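Local coordinates for beta-lactamase (PDB 5E2G), which probably hydrolyses beta-lactams to substituted beta-amino acids, as a member of the class-C beta-lactamase family, at residues F232-N236 / M237-H241; T170-Q174 / R175-A179; H184-I187 / N188-A192. All coordinates share one frame; numbering follows the deposited sequence.

Contact 1 (F232-N236 / M237-H241)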
loop_
_atom_site.group_PDB
_atom_site.type_symbol
_atom_site.label_atom_id
_atom_site.label_comp_id
_atom_site.label_asym_id
_atom_site.label_seq_id
_atom_site.Cartn_x
_atom_site.Cartn_y
_atom_site.Cartn_z
ATOM N N PHE A 232 -7.371 -8.103 4.060
ATOM C CA PHE A 232 -5.975 -7.827 4.391
ATOM C C PHE A 232 -5.864 -6.967 5.650
ATOM O O PHE A 232 -5.057 -7.254 6.541
ATOM C CB PHE A 232 -5.314 -7.154 3.191
ATOM C CG PHE A 232 -3.828 -6.929 3.330
ATOM C CD1 PHE A 232 -2.986 -7.937 3.769
ATOM C CD2 PHE A 232 -3.272 -5.720 2.960
ATOM C CE1 PHE A 232 -1.614 -7.730 3.874
ATOM C CE2 PHE A 232 -1.893 -5.502 3.062
ATOM C CZ PHE A 232 -1.069 -6.512 3.517
ATOM N N VAL A 233 -6.690 -5.920 5.751
ATOM C CA VAL A 233 -6.727 -5.092 6.957
ATOM C C VAL A 233 -7.063 -5.935 8.181
ATOM O O VAL A 233 -6.450 -5.783 9.243
ATOM C CB VAL A 233 -7.727 -3.933 6.770
ATOM C CG1 VAL A 233 -8.013 -3.226 8.094
ATOM C CG2 VAL A 233 -7.201 -2.950 5.731
ATOM N N GLN A 234 -8.023 -6.851 8.048
ATOM C CA GLN A 234 -8.329 -7.749 9.157
ATOM C C GLN A 234 -7.121 -8.592 9.521
ATOM O O GLN A 234 -6.814 -8.764 10.705
ATOM C CB GLN A 234 -9.506 -8.661 8.811
ATOM C CG GLN A 234 -10.826 -7.963 8.587
ATOM C CD GLN A 234 -11.939 -8.952 8.286
ATOM O OE1 GLN A 234 -12.238 -9.230 7.125
ATOM N NE2 GLN A 234 -12.548 -9.498 9.335
ATOM N N ALA A 235 -6.424 -9.123 8.514
ATOM C CA ALA A 235 -5.222 -9.911 8.770
ATOM C C ALA A 235 -4.160 -9.083 9.491
ATOM O O ALA A 235 -3.468 -9.587 10.385
ATOM C CB ALA A 235 -4.680 -10.476 7.458
ATOM N N ASN A 236 -4.033 -7.801 9.138
ATOM C CA ASN A 236 -3.099 -6.913 9.823
ATOM C C ASN A 236 -3.507 -6.605 11.257
ATOM O O ASN A 236 -2.738 -5.950 11.970
ATOM C CB ASN A 236 -2.932 -5.616 9.034
ATOM C CG ASN A 236 -1.869 -5.733 7.952
ATOM O OD1 ASN A 236 -0.705 -5.427 8.182
ATOM N ND2 ASN A 236 -2.267 -6.195 6.771
HETATM N N MSE A 237 -4.675 -7.065 11.697
HETATM C CA MSE A 237 -5.036 -6.977 13.103
HETATM C C MSE A 237 -5.241 -8.369 13.708
HETATM O O MSE A 237 -5.779 -8.503 14.806
HETATM C CB MSE A 237 -6.284 -6.116 13.270
HETATM C CG MSE A 237 -6.113 -4.714 12.714
HETATM SE SE MSE A 237 -7.604 -3.529 13.111
HETATM C CE MSE A 237 -8.932 -4.280 11.893
ATOM N N GLY A 238 -4.809 -9.397 12.974
ATOM C CA GLY A 238 -4.755 -10.754 13.490
ATOM C C GLY A 238 -6.083 -11.465 13.611
ATOM O O GLY A 238 -6.217 -12.371 14.437
HETATM N N MSE A 239 -7.060 -11.111 12.784
HETATM C CA MSE A 239 -8.427 -11.560 13.003
HETATM C C MSE A 239 -8.892 -12.750 12.196
HETATM O O MSE A 239 -9.974 -13.262 12.462
HETATM C CB MSE A 239 -9.395 -10.417 12.716
HETATM C CG MSE A 239 -9.278 -9.264 13.656
HETATM SE SE MSE A 239 -10.196 -7.698 12.970
HETATM C CE MSE A 239 -10.057 -6.635 14.563
ATOM N N ILE A 240 -8.133 -13.204 11.200
ATOM C CA ILE A 240 -8.737 -14.172 10.290
ATOM C C ILE A 240 -7.962 -15.480 10.152
ATOM O O ILE A 240 -8.018 -16.123 9.098
ATOM C CB ILE A 240 -8.963 -13.544 8.904
ATOM C CG1 ILE A 240 -7.656 -13.015 8.336
ATOM C CG2 ILE A 240 -10.029 -12.450 8.957
ATOM C CD1 ILE A 240 -7.735 -12.830 6.858
ATOM N N HIS A 241 -7.279 -15.909 11.210
ATOM C CA HIS A 241 -6.676 -17.247 11.244
ATOM C C HIS A 241 -5.687 -17.456 10.102
ATOM O O HIS A 241 -5.721 -18.469 9.407
ATOM C CB HIS A 241 -7.739 -18.356 11.203
ATOM C CG HIS A 241 -8.860 -18.176 12.171
ATOM N ND1 HIS A 241 -10.104 -18.735 11.971
ATOM C CD2 HIS A 241 -8.929 -17.515 13.350
ATOM C CE1 HIS A 241 -10.893 -18.422 12.983
ATOM N NE2 HIS A 241 -10.204 -17.680 13.832
#

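Contact 2 (T170-Q174 / R175-A179)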
loop_
_atom_site.group_PDB
_atom_site.type_symbol
_atom_site.label_atom_id
_atom_site.label_comp_id
_atom_site.label_asym_id
_atom_site.label_seq_id
_atom_site.Cartn_x
_atom_site.Cartn_y
_atom_site.Cartn_z
ATOM N N THR A 170 3.958 -14.571 -9.623
ATOM C CA THR A 170 3.568 -15.891 -9.130
ATOM C C THR A 170 3.555 -15.936 -7.607
ATOM O O THR A 170 2.655 -16.522 -7.002
ATOM C CB THR A 170 4.526 -16.942 -9.695
ATOM O OG1 THR A 170 4.458 -16.918 -11.125
ATOM C CG2 THR A 170 4.177 -18.330 -9.187
ATOM N N LEU A 171 4.553 -15.332 -6.967
ATOM C CA LEU A 171 4.591 -15.293 -5.508
ATOM C C LEU A 171 3.392 -14.553 -4.935
ATOM O O LEU A 171 2.902 -14.898 -3.860
ATOM C CB LEU A 171 5.880 -14.629 -5.037
ATOM C CG LEU A 171 7.177 -15.435 -5.111
ATOM C CD1 LEU A 171 8.380 -14.527 -4.946
ATOM C CD2 LEU A 171 7.164 -16.525 -4.055
HETATM N N MSE A 172 2.908 -13.536 -5.629
HETATM C CA MSE A 172 1.785 -12.768 -5.131
HETATM C C MSE A 172 0.465 -13.529 -5.308
HETATM O O MSE A 172 -0.341 -13.612 -4.386
HETATM C CB MSE A 172 1.731 -11.421 -5.840
HETATM C CG MSE A 172 2.968 -10.576 -5.615
HETATM SE SE MSE A 172 3.151 -9.866 -3.797
HETATM C CE MSE A 172 2.119 -8.233 -4.032
ATOM N N GLU A 173 0.258 -14.101 -6.493
ATOM C CA GLU A 173 -1.026 -14.714 -6.815
ATOM C C GLU A 173 -1.148 -16.166 -6.355
ATOM O O GLU A 173 -2.261 -16.618 -6.063
ATOM C CB GLU A 173 -1.271 -14.598 -8.326
ATOM C CG GLU A 173 -1.195 -13.136 -8.808
ATOM C CD GLU A 173 -1.601 -12.924 -10.263
ATOM O OE1 GLU A 173 -1.514 -13.872 -11.076
ATOM O OE2 GLU A 173 -2.014 -11.795 -10.594
ATOM N N GLN A 174 -0.047 -16.906 -6.262
ATOM C CA GLN A 174 -0.112 -18.302 -5.851
ATOM C C GLN A 174 0.321 -18.523 -4.410
ATOM O O GLN A 174 0.216 -19.649 -3.914
ATOM C CB GLN A 174 0.746 -19.177 -6.778
ATOM C CG GLN A 174 0.478 -18.982 -8.259
ATOM C CD GLN A 174 -0.970 -19.238 -8.637
ATOM O OE1 GLN A 174 -1.641 -20.089 -8.049
ATOM N NE2 GLN A 174 -1.461 -18.495 -9.621
ATOM N N ARG A 175 0.812 -17.485 -3.733
ATOM C CA ARG A 175 1.315 -17.620 -2.374
ATOM C C ARG A 175 0.619 -16.628 -1.461
ATOM O O ARG A 175 -0.195 -17.023 -0.628
ATOM C CB ARG A 175 2.826 -17.401 -2.347
ATOM C CG ARG A 175 3.571 -18.056 -1.205
ATOM C CD ARG A 175 5.072 -17.632 -1.127
ATOM N NE ARG A 175 5.661 -17.777 0.207
ATOM C CZ ARG A 175 5.964 -18.935 0.787
ATOM N NH1 ARG A 175 5.723 -20.081 0.162
ATOM N NH2 ARG A 175 6.493 -18.946 2.005
ATOM N N LEU A 176 0.916 -15.335 -1.612
ATOM C CA LEU A 176 0.452 -14.353 -0.634
ATOM C C LEU A 176 -1.068 -14.214 -0.647
ATOM O O LEU A 176 -1.721 -14.381 0.388
ATOM C CB LEU A 176 1.116 -12.997 -0.881
ATOM C CG LEU A 176 0.704 -11.913 0.122
ATOM C CD1 LEU A 176 1.154 -12.289 1.518
ATOM C CD2 LEU A 176 1.225 -10.533 -0.244
ATOM N N PHE A 177 -1.645 -13.887 -1.812
ATOM C CA PHE A 177 -3.079 -13.607 -1.898
ATOM C C PHE A 177 -3.934 -14.770 -1.414
ATOM O O PHE A 177 -4.813 -14.545 -0.568
ATOM C CB PHE A 177 -3.458 -13.220 -3.332
ATOM C CG PHE A 177 -2.759 -11.989 -3.858
ATOM C CD1 PHE A 177 -2.155 -11.074 -3.002
ATOM C CD2 PHE A 177 -2.719 -11.747 -5.224
ATOM C CE1 PHE A 177 -1.529 -9.952 -3.495
ATOM C CE2 PHE A 177 -2.094 -10.627 -5.723
ATOM C CZ PHE A 177 -1.499 -9.729 -4.861
ATOM N N PRO A 178 -3.746 -16.013 -1.881
ATOM C CA PRO A 178 -4.567 -17.109 -1.341
ATOM C C PRO A 178 -4.331 -17.378 0.131
ATOM O O PRO A 178 -5.228 -17.901 0.799
ATOM C CB PRO A 178 -4.164 -18.318 -2.200
ATOM C CG PRO A 178 -2.854 -17.965 -2.772
ATOM C CD PRO A 178 -2.871 -16.488 -2.966
ATOM N N ALA A 179 -3.161 -17.043 0.669
ATOM C CA ALA A 179 -2.933 -17.285 2.085
ATOM C C ALA A 179 -3.671 -16.298 2.971
ATOM O O ALA A 179 -3.881 -16.585 4.154
ATOM C CB ALA A 179 -1.457 -17.225 2.389
#

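Contact 3 (H184-I187 / N188-A192)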
loop_
_atom_site.group_PDB
_atom_site.type_symbol
_atom_site.label_atom_id
_atom_site.label_comp_id
_atom_site.label_asym_id
_atom_site.label_seq_id
_atom_site.Cartn_x
_atom_site.Cartn_y
_atom_site.Cartn_z
ATOM N N HIS A 184 -9.964 -12.149 -5.233
ATOM C CA HIS A 184 -10.235 -11.221 -6.327
ATOM C C HIS A 184 -9.186 -10.122 -6.347
ATOM O O HIS A 184 -9.475 -8.928 -6.459
ATOM C CB HIS A 184 -11.656 -10.694 -6.226
ATOM C CG HIS A 184 -12.678 -11.702 -6.646
ATOM N ND1 HIS A 184 -12.924 -11.997 -7.970
ATOM C CD2 HIS A 184 -13.477 -12.519 -5.922
ATOM C CE1 HIS A 184 -13.847 -12.939 -8.044
ATOM N NE2 HIS A 184 -14.199 -13.274 -6.816
ATOM N N THR A 185 -7.932 -10.551 -6.260
ATOM C CA THR A 185 -6.776 -9.676 -6.174
ATOM C C THR A 185 -5.752 -10.160 -7.187
ATOM O O THR A 185 -5.438 -11.353 -7.225
ATOM C CB THR A 185 -6.185 -9.683 -4.757
ATOM O OG1 THR A 185 -7.184 -9.273 -3.820
ATOM C CG2 THR A 185 -5.004 -8.741 -4.664
ATOM N N TYR A 186 -5.242 -9.246 -8.013
ATOM C CA TYR A 186 -4.398 -9.630 -9.137
ATOM C C TYR A 186 -3.235 -8.670 -9.311
ATOM O O TYR A 186 -3.374 -7.463 -9.108
ATOM C CB TYR A 186 -5.201 -9.673 -10.445
ATOM C CG TYR A 186 -6.488 -10.440 -10.311
ATOM C CD1 TYR A 186 -6.485 -11.831 -10.252
ATOM C CD2 TYR A 186 -7.704 -9.778 -10.220
ATOM C CE1 TYR A 186 -7.661 -12.543 -10.118
ATOM C CE2 TYR A 186 -8.885 -10.481 -10.093
ATOM C CZ TYR A 186 -8.858 -11.863 -10.037
ATOM O OH TYR A 186 -10.032 -12.563 -9.899
ATOM N N ILE A 187 -2.086 -9.221 -9.697
ATOM C CA ILE A 187 -1.081 -8.422 -10.386
ATOM C C ILE A 187 -1.412 -8.347 -11.867
ATOM O O ILE A 187 -1.406 -7.270 -12.475
ATOM C CB ILE A 187 0.324 -9.010 -10.150
ATOM C CG1 ILE A 187 0.690 -8.967 -8.665
ATOM C CG2 ILE A 187 1.361 -8.279 -10.980
ATOM C CD1 ILE A 187 0.715 -7.575 -8.083
ATOM N N ASN A 188 -1.721 -9.497 -12.462
ATOM C CA ASN A 188 -2.179 -9.612 -13.843
ATOM C C ASN A 188 -3.647 -10.018 -13.809
ATOM O O ASN A 188 -3.979 -11.116 -13.355
ATOM C CB ASN A 188 -1.339 -10.632 -14.603
ATOM C CG ASN A 188 0.126 -10.276 -14.612
ATOM O OD1 ASN A 188 0.964 -11.019 -14.097
ATOM N ND2 ASN A 188 0.447 -9.122 -15.184
ATOM N N VAL A 189 -4.519 -9.133 -14.269
ATOM C CA VAL A 189 -5.956 -9.422 -14.230
ATOM C C VAL A 189 -6.293 -10.439 -15.317
ATOM O O VAL A 189 -5.943 -10.222 -16.491
ATOM C CB VAL A 189 -6.764 -8.138 -14.407
ATOM C CG1 VAL A 189 -8.256 -8.449 -14.414
ATOM C CG2 VAL A 189 -6.433 -7.142 -13.297
ATOM N N PRO A 190 -6.968 -11.539 -14.984
ATOM C CA PRO A 190 -7.235 -12.587 -15.975
ATOM C C PRO A 190 -8.351 -12.196 -16.930
ATOM O O PRO A 190 -9.147 -11.298 -16.665
ATOM C CB PRO A 190 -7.656 -13.787 -15.121
ATOM C CG PRO A 190 -7.357 -13.418 -13.710
ATOM C CD PRO A 190 -7.426 -11.935 -13.646
ATOM N N ALA A 191 -8.405 -12.917 -18.054
ATOM C CA ALA A 191 -9.381 -12.604 -19.094
ATOM C C ALA A 191 -10.801 -12.692 -18.561
ATOM O O ALA A 191 -11.610 -11.785 -18.778
ATOM C CB ALA A 191 -9.202 -13.536 -20.288
ATOM N N ALA A 192 -11.120 -13.767 -17.837
ATOM C CA ALA A 192 -12.455 -13.893 -17.263
ATOM C C ALA A 192 -12.795 -12.768 -16.289
ATOM O O ALA A 192 -13.969 -12.618 -15.929
ATOM C CB ALA A 192 -12.599 -15.248 -16.567
#

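Contact 1 (F232-N236 / M237-H241)
The flat amide end of Q234 and the CG2 branch of I240 meet where the chain turns back on its helix: CG2 lies 3.9 Å from Q234 NE2, and the two side chains cross at roughly a right angle. N236 ND2 lies over the centre of one face of the F232 ring, 3.3 Å above the plane. What holds it there is a nearly straight bond from N236 ND2 to F232 O (3.0 Å, 168°); F232 O lies almost in the plane of the N236 amide, though ND2 stands above the carbonyl plane. The same carbonyl accepts from N236 N. The backbone provides a worked example of the Schellman motif. M239 N donates to Q234 O at 3.1 Å, G238 N to A235 O at 2.9 Å, and G238 supplies the positive phi of the C-prime position. Q234 O is gripped twice, since M237 N approaches it from the opposite face of its plane to M239 N. I240 sets CG1 between its own N and carbonyl carbon (chi1 57°), which brings CD1 to 3.9 Å from A235 CB. The selenomethionine M237 lies alongside V233, CE and CG1 4.0 Å apart. N236 OD1 is hydrogen-bonded to H254 NE2. This end of helix 226-235 meets strand 321-327, where V233 and M237 touch F326, and also I180 of helix 168-180, against which A235 and I240 rest.

Contact 2 (T170-Q174 / R175-A179)
F177 N donates to M172 O (2.9 Å, 168°) and L176 N to L171 O (3.0 Å, 163°). Each bond joins residues five apart in sequence, as in a pi-type turn, and both run nearly along the C=O axis. R175 N adds a weak bond to L171 O, and R175 CB is pressed to 2.9 Å from L171 O, a tight contact. The guanidinium group of R175 is carried away from here on an extended chain to a salt bridge with D74, close to a bound thiocyanate ion. At P178 there is no N-H to continue the pattern: its CD abuts E173 O at 3.2 Å, and the helix kinks. M172 O also lies 2.9 Å above one face of the F177 ring, offset toward the rim. Over that ring, M172 CB makes a CH-pi contact, 4.2 Å from the centroid and 28° off the normal. Bends at chi2 and chi3 bring the selenium of this selenomethionine obliquely to F177 as a Met-aromatic contact, with SE 4.1 Å from L176 CD2. L171 and R175 run side by side, CD2 to CD 3.8 Å. Within the fold, M172 and L176 face L67 of helix 64-77, L171 reaches A161 and M164 of helix 150-164, and L176 also meets L246 of helix 244-252.

Contact 3 (H184-I187 / N188-A192)
The pyrrolidine of P190 stands over one face of the Y186 ring, the two side chains crossing at about a right angle. Its CD carbon lies 3.6 Å from the ring centroid and just 14° off the normal, which is the geometry of a CH-pi contact made almost over the ring centre. The neighbouring P190 CG leans toward one side of the ring and comes to 3.7 Å from Y186 CE1. With Y186 CG anti to the carbonyl carbon (chi1 -48°), the ring is set under P190, four residues later. The intervening residues pack against the root of the tyrosine: V189 CG2 lies 4.0 Å from Y186 CB, and N188 O sits 3.5 Å from the same CB. At the other end of the side chain, Y186 OH makes a weak hydrogen bond with R193 NE.

I187 and N188 cross obliquely and go separate ways. I187 is buried against M172, while the exposed N188 lays its amide beside the preceding peptide, ND2 3.8 Å from I187 O. The backbone N-H groups of both residues converge on one carboxylate oxygen, E173 OE2, a double grip that ties the bend to helix 168-180.

A proline-on-tyrosine CH-pi contact across a short chain reversal is what this segment exemplifies. Lacking regular helix or strand, it belongs to the surface connection between helix 168-180 and strand 200-201 of the beta-lactamase fold, and here the two halves meet through side-chain packing, with no backbone hydrogen bond between them.

In the fold
Along the chain the order is contact 2, contact 3, contact 1, and all three belong to the same beta-lactamase fold. Contacts 2 and 3 have centres about 12 Å apart and touch directly, the loop of 184-192 folding back onto the helix that precedes it. Contact 1 stands further off, its centre about 16 Å from that of contact 2 and about 23 Å from that of contact 3, with no direct touch to either. The link is helix 168-180, which carries contact 2 and reaches contact 1 with its last residue. Helix 64-77 is likewise touched by contacts 1 and 2; contact 1 therefore lies where these helices meet the large antiparallel sheet.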